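Local coordinates for protein insecticidal Delta-Endotoxin Cry8Ea1 (Bacillus Thuringiensis, PDB 3EB7) that kills the underground larvae of Holotrichia parallela as an insecticidal delta-endotoxin, probably by forming pores in midgut membranes like other three-domain Cry toxins, at residues Met52-Ala57 / Leu132-Ala137; Tyr128-Leu133 / Val183-Thr188. All coordinates share one frame; numbering follows the deposited sequence.

Contact 1: Met52-Ala57 / Leu132-Ala137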
loop_
_atom_site.group_PDB
_atom_site.type_symbol
_atom_site.label_atom_id
_atom_site.label_comp_id
_atom_site.label_asym_id
_atom_site.label_seq_id
_atom_site.Cartn_x
_atom_site.Cartn_y
_atom_site.Cartn_z
ATOM N N MET A 52 -13.087 0.110 -14.828
ATOM C CA MET A 52 -12.864 -0.699 -16.016
ATOM C C MET A 52 -11.966 0.036 -17.004
ATOM O O MET A 52 -10.987 -0.528 -17.524
ATOM C CB MET A 52 -14.188 -1.050 -16.684
ATOM C CG MET A 52 -15.085 -1.906 -15.854
ATOM S SD MET A 52 -16.562 -2.380 -16.832
ATOM C CE MET A 52 -17.550 -3.169 -15.543
ATOM N N GLU A 53 -12.291 1.296 -17.256
ATOM C CA GLU A 53 -11.483 2.137 -18.136
ATOM C C GLU A 53 -10.023 2.230 -17.684
ATOM O O GLU A 53 -9.092 2.197 -18.509
ATOM C CB GLU A 53 -12.108 3.530 -18.276
ATOM C CG GLU A 53 -13.497 3.506 -18.930
ATOM C CD GLU A 53 -14.111 4.913 -19.119
ATOM O OE1 GLU A 53 -13.479 5.934 -18.775
ATOM O OE2 GLU A 53 -15.252 5.012 -19.616
ATOM N N GLN A 54 -9.824 2.352 -16.382
ATOM C CA GLN A 54 -8.474 2.340 -15.810
ATOM C C GLN A 54 -7.638 1.134 -16.269
ATOM O O GLN A 54 -6.598 1.283 -16.873
ATOM C CB GLN A 54 -8.553 2.360 -14.269
ATOM C CG GLN A 54 -7.206 2.259 -13.626
ATOM C CD GLN A 54 -7.274 1.890 -12.150
ATOM O OE1 GLN A 54 -6.372 2.245 -11.385
ATOM N NE2 GLN A 54 -8.333 1.194 -11.743
ATOM N N VAL A 55 -8.102 -0.072 -15.970
ATOM C CA VAL A 55 -7.273 -1.249 -16.196
ATOM C C VAL A 55 -7.200 -1.535 -17.704
ATOM O O VAL A 55 -6.178 -1.960 -18.181
ATOM C CB VAL A 55 -7.726 -2.430 -15.300
ATOM C CG1 VAL A 55 -6.731 -3.613 -15.354
ATOM C CG2 VAL A 55 -7.838 -1.934 -13.832
ATOM N N GLU A 56 -8.272 -1.259 -18.451
ATOM C CA GLU A 56 -8.233 -1.343 -19.926
ATOM C C GLU A 56 -7.154 -0.439 -20.524
ATOM O O GLU A 56 -6.427 -0.848 -21.433
ATOM C CB GLU A 56 -9.606 -1.051 -20.559
ATOM C CG GLU A 56 -10.712 -2.129 -20.317
ATOM C CD GLU A 56 -12.092 -1.651 -20.870
ATOM O OE1 GLU A 56 -12.609 -2.225 -21.870
ATOM O OE2 GLU A 56 -12.650 -0.651 -20.323
ATOM N N ALA A 57 -7.059 0.793 -20.032
ATOM C CA ALA A 57 -5.964 1.691 -20.425
ATOM C C ALA A 57 -4.550 1.156 -20.014
ATOM O O ALA A 57 -3.614 1.304 -20.759
ATOM C CB ALA A 57 -6.205 3.129 -19.887
ATOM N N LEU A 132 -10.952 -6.425 -15.443
ATOM C CA LEU A 132 -12.020 -6.312 -14.429
ATOM C C LEU A 132 -11.535 -6.396 -12.978
ATOM O O LEU A 132 -12.347 -6.427 -12.070
ATOM C CB LEU A 132 -13.102 -7.381 -14.650
ATOM C CG LEU A 132 -13.987 -7.319 -15.902
ATOM C CD1 LEU A 132 -14.599 -8.732 -16.127
ATOM C CD2 LEU A 132 -15.108 -6.237 -15.823
ATOM N N LEU A 133 -10.223 -6.422 -12.769
ATOM C CA LEU A 133 -9.625 -6.639 -11.429
ATOM C C LEU A 133 -9.907 -5.530 -10.425
ATOM O O LEU A 133 -10.248 -5.823 -9.274
ATOM C CB LEU A 133 -8.121 -6.797 -11.535
ATOM C CG LEU A 133 -7.369 -7.883 -10.760
ATOM C CD1 LEU A 133 -6.044 -7.329 -10.267
ATOM C CD2 LEU A 133 -8.160 -8.582 -9.660
ATOM N N SER A 134 -9.762 -4.260 -10.827
ATOM C CA SER A 134 -10.109 -3.180 -9.872
ATOM C C SER A 134 -11.625 -3.140 -9.495
ATOM O O SER A 134 -11.952 -2.954 -8.327
ATOM C CB SER A 134 -9.493 -1.804 -10.216
ATOM O OG SER A 134 -9.958 -1.275 -11.442
ATOM N N VAL A 135 -12.531 -3.404 -10.456
ATOM C CA VAL A 135 -13.943 -3.656 -10.124
ATOM C C VAL A 135 -14.040 -4.811 -9.108
ATOM O O VAL A 135 -14.660 -4.699 -8.040
ATOM C CB VAL A 135 -14.800 -3.988 -11.418
ATOM C CG1 VAL A 135 -16.179 -4.585 -11.058
ATOM C CG2 VAL A 135 -14.974 -2.748 -12.304
ATOM N N TYR A 136 -13.418 -5.937 -9.448
ATOM C CA TYR A 136 -13.473 -7.117 -8.588
ATOM C C TYR A 136 -13.008 -6.821 -7.160
ATOM O O TYR A 136 -13.711 -7.152 -6.213
ATOM C CB TYR A 136 -12.642 -8.226 -9.207
ATOM C CG TYR A 136 -12.636 -9.501 -8.401
ATOM C CD1 TYR A 136 -13.434 -10.588 -8.776
ATOM C CD2 TYR A 136 -11.822 -9.626 -7.252
ATOM C CE1 TYR A 136 -13.412 -11.761 -8.044
ATOM C CE2 TYR A 136 -11.810 -10.793 -6.497
ATOM C CZ TYR A 136 -12.584 -11.866 -6.911
ATOM O OH TYR A 136 -12.563 -13.047 -6.180
ATOM N N ALA A 137 -11.852 -6.183 -7.011
ATOM C CA ALA A 137 -11.322 -5.769 -5.682
ATOM C C ALA A 137 -12.261 -4.867 -4.852
ATOM O O ALA A 137 -12.452 -5.074 -3.632
ATOM C CB ALA A 137 -9.894 -5.120 -5.818
#
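Met52 and Val55 of the short helix 47-59 pack against Leu132, Ser134 and Val135 at the start of helix 133-153, within the all-helical N-terminal bundle of the three-domain Cry toxin fold. The two short axes pass 8.9 Å apart at 141° between their N-to-C directions, a steeply tilted antiparallel pairing, and the backbones come nearest where the CA atoms of Met52 and Leu132 stand 5.9 Å apart. All the touching residues are buried.

The apolar part is built round Met52. Its CG is anti to the carbonyl carbon (chi1 -64°), and the chain runs on extended, bringing the terminal methyl to the start of the opposite segment, at Leu132. Met52 CE meets Leu132 CD2 at 3.9 Å, the two side chains lying side by side and pointing the same way. The bond from Leu132 CA to CB leads away from helix 47-59, and the contact is regained at the tip of the isobutyl group. Nearer the backbone, Met52 CG meets Val135 CG2 at 3.7 Å, and the same valine methyl also lies close to Met52 CE, so one branch of Val135 touches both ends of the thioether chain. Ala71 and Leu72 of helix 65-93 also touch Met52, and Leu75 touches Val135, continuing this apolar layer into a third helix.

A glutamine side chain and a serine hydroxyl also come close across the contact. Gln54 and Ser134 both direct their CB toward the opposite helix, and Gln54 also touches Ala6 and Val7 of helix 2-20. Leu132 occupies the N-cap position of helix 133-153, with its carbonyl O accepting the N-H of Tyr136. Two residues further on, the polar atom Ser134 OG packs on a methyl carbon, Val55 CG2, at 3.3 Å.

Contact 2: Tyr128-Leu133 / Val183-Thr188; sequences YEVPLL and VQWYRT
Trp185 presents its indole to Glu129 and Val130 of the loop leading into helix 133-153, and this ring carries most of the contact. Over one face Glu129 CB sits 3.5 Å from the centroid of the six-membered ring, only 14° off the normal, a well-centred CH-pi contact. The glutamate then bends at chi2 (95°), which carries CD over the CZ2 and CH2 atoms of the ring: CD lies 3.5 Å from Trp185 CH2, and the carboxylate is stacked on the indole with the planes 11° apart. Gln184 NE2, from the same helix as the indole, lies over the opposite face, displaced toward the rim.

Val130 CG2 approaches the ring obliquely, 3.7 Å from Trp185 CE3. Beyond it Leu133 CD1 packs on the backbone, 3.8 Å from Tyr186 N, but the side chains meet more loosely, with Leu133 CG 4.0 Å from Trp185 CB and Leu133 CD1 4.4 Å from Tyr186 CB. This looser apolar part is nevertheless buried, whereas the closely stacked Glu129 and Trp185 are partly exposed and Gln184 is exposed, which places the tight stack toward solvent. No hydrogen bond joins the two segments; the loop is shaped by its own type I turn from Val130 to Leu133, closed by Leu133 N to Val130 O at 2.8 Å.

In the helical domain, the loop follows helix 99-119, and helix 161-191 carries Trp185. Val130 reaches back to Val55 and Ile59 of helix 47-59, Leu133 and Tyr186 pack on helix 198-220, and Arg187 hydrogen-bonds to Glu466 and His469, between strands 448-452 and 476-478.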
loop_
_atom_site.group_PDB
_atom_site.type_symbol
_atom_site.label_atom_id
_atom_site.label_comp_id
_atom_site.label_asym_id
_atom_site.label_seq_id
_atom_site.Cartn_x
_atom_site.Cartn_y
_atom_site.Cartn_z
ATOM N N TYR A 128 -10.998 -11.900 -19.123
ATOM C CA TYR A 128 -11.145 -10.490 -18.709
ATOM C C TYR A 128 -10.881 -10.288 -17.229
ATOM O O TYR A 128 -11.196 -9.249 -16.674
ATOM C CB TYR A 128 -12.547 -9.943 -19.063
ATOM C CG TYR A 128 -12.863 -10.086 -20.548
ATOM C CD1 TYR A 128 -13.777 -11.033 -20.997
ATOM C CD2 TYR A 128 -12.216 -9.300 -21.490
ATOM C CE1 TYR A 128 -14.060 -11.198 -22.352
ATOM C CE2 TYR A 128 -12.469 -9.455 -22.853
ATOM C CZ TYR A 128 -13.386 -10.417 -23.272
ATOM O OH TYR A 128 -13.653 -10.560 -24.612
ATOM N N GLU A 129 -10.294 -11.279 -16.582
ATOM C CA GLU A 129 -10.055 -11.216 -15.159
ATOM C C GLU A 129 -9.205 -10.006 -14.777
ATOM O O GLU A 129 -9.428 -9.414 -13.741
ATOM C CB GLU A 129 -9.367 -12.499 -14.702
ATOM C CG GLU A 129 -10.159 -13.760 -14.973
ATOM C CD GLU A 129 -9.783 -14.448 -16.283
ATOM O OE1 GLU A 129 -9.174 -13.827 -17.205
ATOM O OE2 GLU A 129 -10.112 -15.646 -16.379
ATOM N N VAL A 130 -8.220 -9.675 -15.608
ATOM C CA VAL A 130 -7.358 -8.504 -15.393
ATOM C C VAL A 130 -8.082 -7.148 -15.645
ATOM O O VAL A 130 -8.211 -6.326 -14.722
ATOM C CB VAL A 130 -6.059 -8.586 -16.231
ATOM C CG1 VAL A 130 -5.192 -7.310 -16.034
ATOM C CG2 VAL A 130 -5.260 -9.891 -15.910
ATOM N N PRO A 131 -8.587 -6.916 -16.871
ATOM C CA PRO A 131 -9.235 -5.603 -17.014
ATOM C C PRO A 131 -10.373 -5.352 -15.987
ATOM O O PRO A 131 -10.681 -4.197 -15.693
ATOM C CB PRO A 131 -9.772 -5.617 -18.459
ATOM C CG PRO A 131 -9.820 -7.077 -18.828
ATOM C CD PRO A 131 -8.668 -7.711 -18.105
ATOM N N LEU A 132 -10.952 -6.425 -15.443
ATOM C CA LEU A 132 -12.020 -6.312 -14.429
ATOM C C LEU A 132 -11.535 -6.396 -12.978
ATOM O O LEU A 132 -12.347 -6.427 -12.070
ATOM C CB LEU A 132 -13.102 -7.381 -14.650
ATOM C CG LEU A 132 -13.987 -7.319 -15.902
ATOM C CD1 LEU A 132 -14.599 -8.732 -16.127
ATOM C CD2 LEU A 132 -15.108 -6.237 -15.823
ATOM N N LEU A 133 -10.223 -6.422 -12.769
ATOM C CA LEU A 133 -9.625 -6.639 -11.429
ATOM C C LEU A 133 -9.907 -5.530 -10.425
ATOM O O LEU A 133 -10.248 -5.823 -9.274
ATOM C CB LEU A 133 -8.121 -6.797 -11.535
ATOM C CG LEU A 133 -7.369 -7.883 -10.760
ATOM C CD1 LEU A 133 -6.044 -7.329 -10.267
ATOM C CD2 LEU A 133 -8.160 -8.582 -9.660
ATOM N N VAL A 183 -4.247 -11.244 -5.797
ATOM C CA VAL A 183 -2.797 -11.412 -5.898
ATOM C C VAL A 183 -2.456 -12.109 -7.219
ATOM O O VAL A 183 -1.635 -11.614 -7.986
ATOM C CB VAL A 183 -2.225 -12.153 -4.644
ATOM C CG1 VAL A 183 -0.720 -12.503 -4.828
ATOM C CG2 VAL A 183 -2.480 -11.295 -3.373
ATOM N N GLN A 184 -3.141 -13.208 -7.501
ATOM C CA GLN A 184 -2.910 -13.971 -8.730
ATOM C C GLN A 184 -3.015 -13.166 -10.027
ATOM O O GLN A 184 -2.076 -13.154 -10.829
ATOM C CB GLN A 184 -3.826 -15.225 -8.804
ATOM C CG GLN A 184 -3.717 -15.924 -10.169
ATOM C CD GLN A 184 -4.796 -16.986 -10.423
ATOM O OE1 GLN A 184 -5.423 -17.515 -9.500
ATOM N NE2 GLN A 184 -5.008 -17.293 -11.706
ATOM N N TRP A 185 -4.162 -12.506 -10.233
ATOM C CA TRP A 185 -4.399 -11.682 -11.419
ATOM C C TRP A 185 -3.617 -10.397 -11.423
ATOM O O TRP A 185 -3.259 -9.923 -12.490
ATOM C CB TRP A 185 -5.889 -11.467 -11.644
ATOM C CG TRP A 185 -6.509 -12.807 -12.001
ATOM C CD1 TRP A 185 -7.230 -13.612 -11.170
ATOM C CD2 TRP A 185 -6.381 -13.522 -13.239
ATOM N NE1 TRP A 185 -7.608 -14.764 -11.822
ATOM C CE2 TRP A 185 -7.092 -14.748 -13.090
ATOM C CE3 TRP A 185 -5.743 -13.253 -14.461
ATOM C CZ2 TRP A 185 -7.204 -15.707 -14.132
ATOM C CZ3 TRP A 185 -5.847 -14.236 -15.523
ATOM C CH2 TRP A 185 -6.577 -15.432 -15.334
ATOM N N TYR A 186 -3.267 -9.877 -10.240
ATOM C CA TYR A 186 -2.270 -8.802 -10.177
ATOM C C TYR A 186 -0.929 -9.271 -10.766
ATOM O O TYR A 186 -0.354 -8.570 -11.586
ATOM C CB TYR A 186 -2.067 -8.268 -8.746
ATOM C CG TYR A 186 -0.885 -7.317 -8.653
ATOM C CD1 TYR A 186 -1.056 -5.920 -8.811
ATOM C CD2 TYR A 186 0.409 -7.808 -8.401
ATOM C CE1 TYR A 186 0.066 -5.029 -8.739
ATOM C CE2 TYR A 186 1.508 -6.959 -8.327
ATOM C CZ TYR A 186 1.344 -5.569 -8.502
ATOM O OH TYR A 186 2.469 -4.750 -8.383
ATOM N N ARG A 187 -0.444 -10.456 -10.356
ATOM C CA ARG A 187 0.815 -11.006 -10.875
ATOM C C ARG A 187 0.765 -11.282 -12.375
ATOM O O ARG A 187 1.647 -10.875 -13.095
ATOM C CB ARG A 187 1.252 -12.260 -10.074
ATOM C CG ARG A 187 1.652 -11.916 -8.588
ATOM C CD ARG A 187 1.866 -13.164 -7.731
ATOM N NE ARG A 187 2.428 -12.856 -6.411
ATOM C CZ ARG A 187 2.505 -13.733 -5.407
ATOM N NH1 ARG A 187 2.030 -14.958 -5.554
ATOM N NH2 ARG A 187 2.995 -13.359 -4.237
ATOM N N THR A 188 -0.247 -12.002 -12.839
ATOM C CA THR A 188 -0.470 -12.251 -14.271
ATOM C C THR A 188 -0.559 -10.928 -15.060
ATOM O O THR A 188 0.133 -10.757 -16.052
ATOM C CB THR A 188 -1.761 -13.081 -14.476
ATOM O OG1 THR A 188 -1.676 -14.281 -13.690
ATOM C CG2 THR A 188 -1.968 -13.443 -15.949
#

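How the contacts relate
Contacts 1 and 2 share Leu132 and Leu133, and their centres lie about 9 Å apart, so the entry into helix 133-153 is held by helix 47-59 in one and by helix 161-191 in the other. They also touch directly, with Val55 CG1 3.2 Å from Val130 O. Contact 1 is the core member: its touching residues are all buried, and Met52, three branched aliphatic side chains and a serine do most of the packing. Contact 2 joins a loop to a helix and reaches partly to the surface, with a flat aromatic ring and a carboxylate where contact 1 has aliphatic and thioether groups. Neither has a clear hydrogen bond across it.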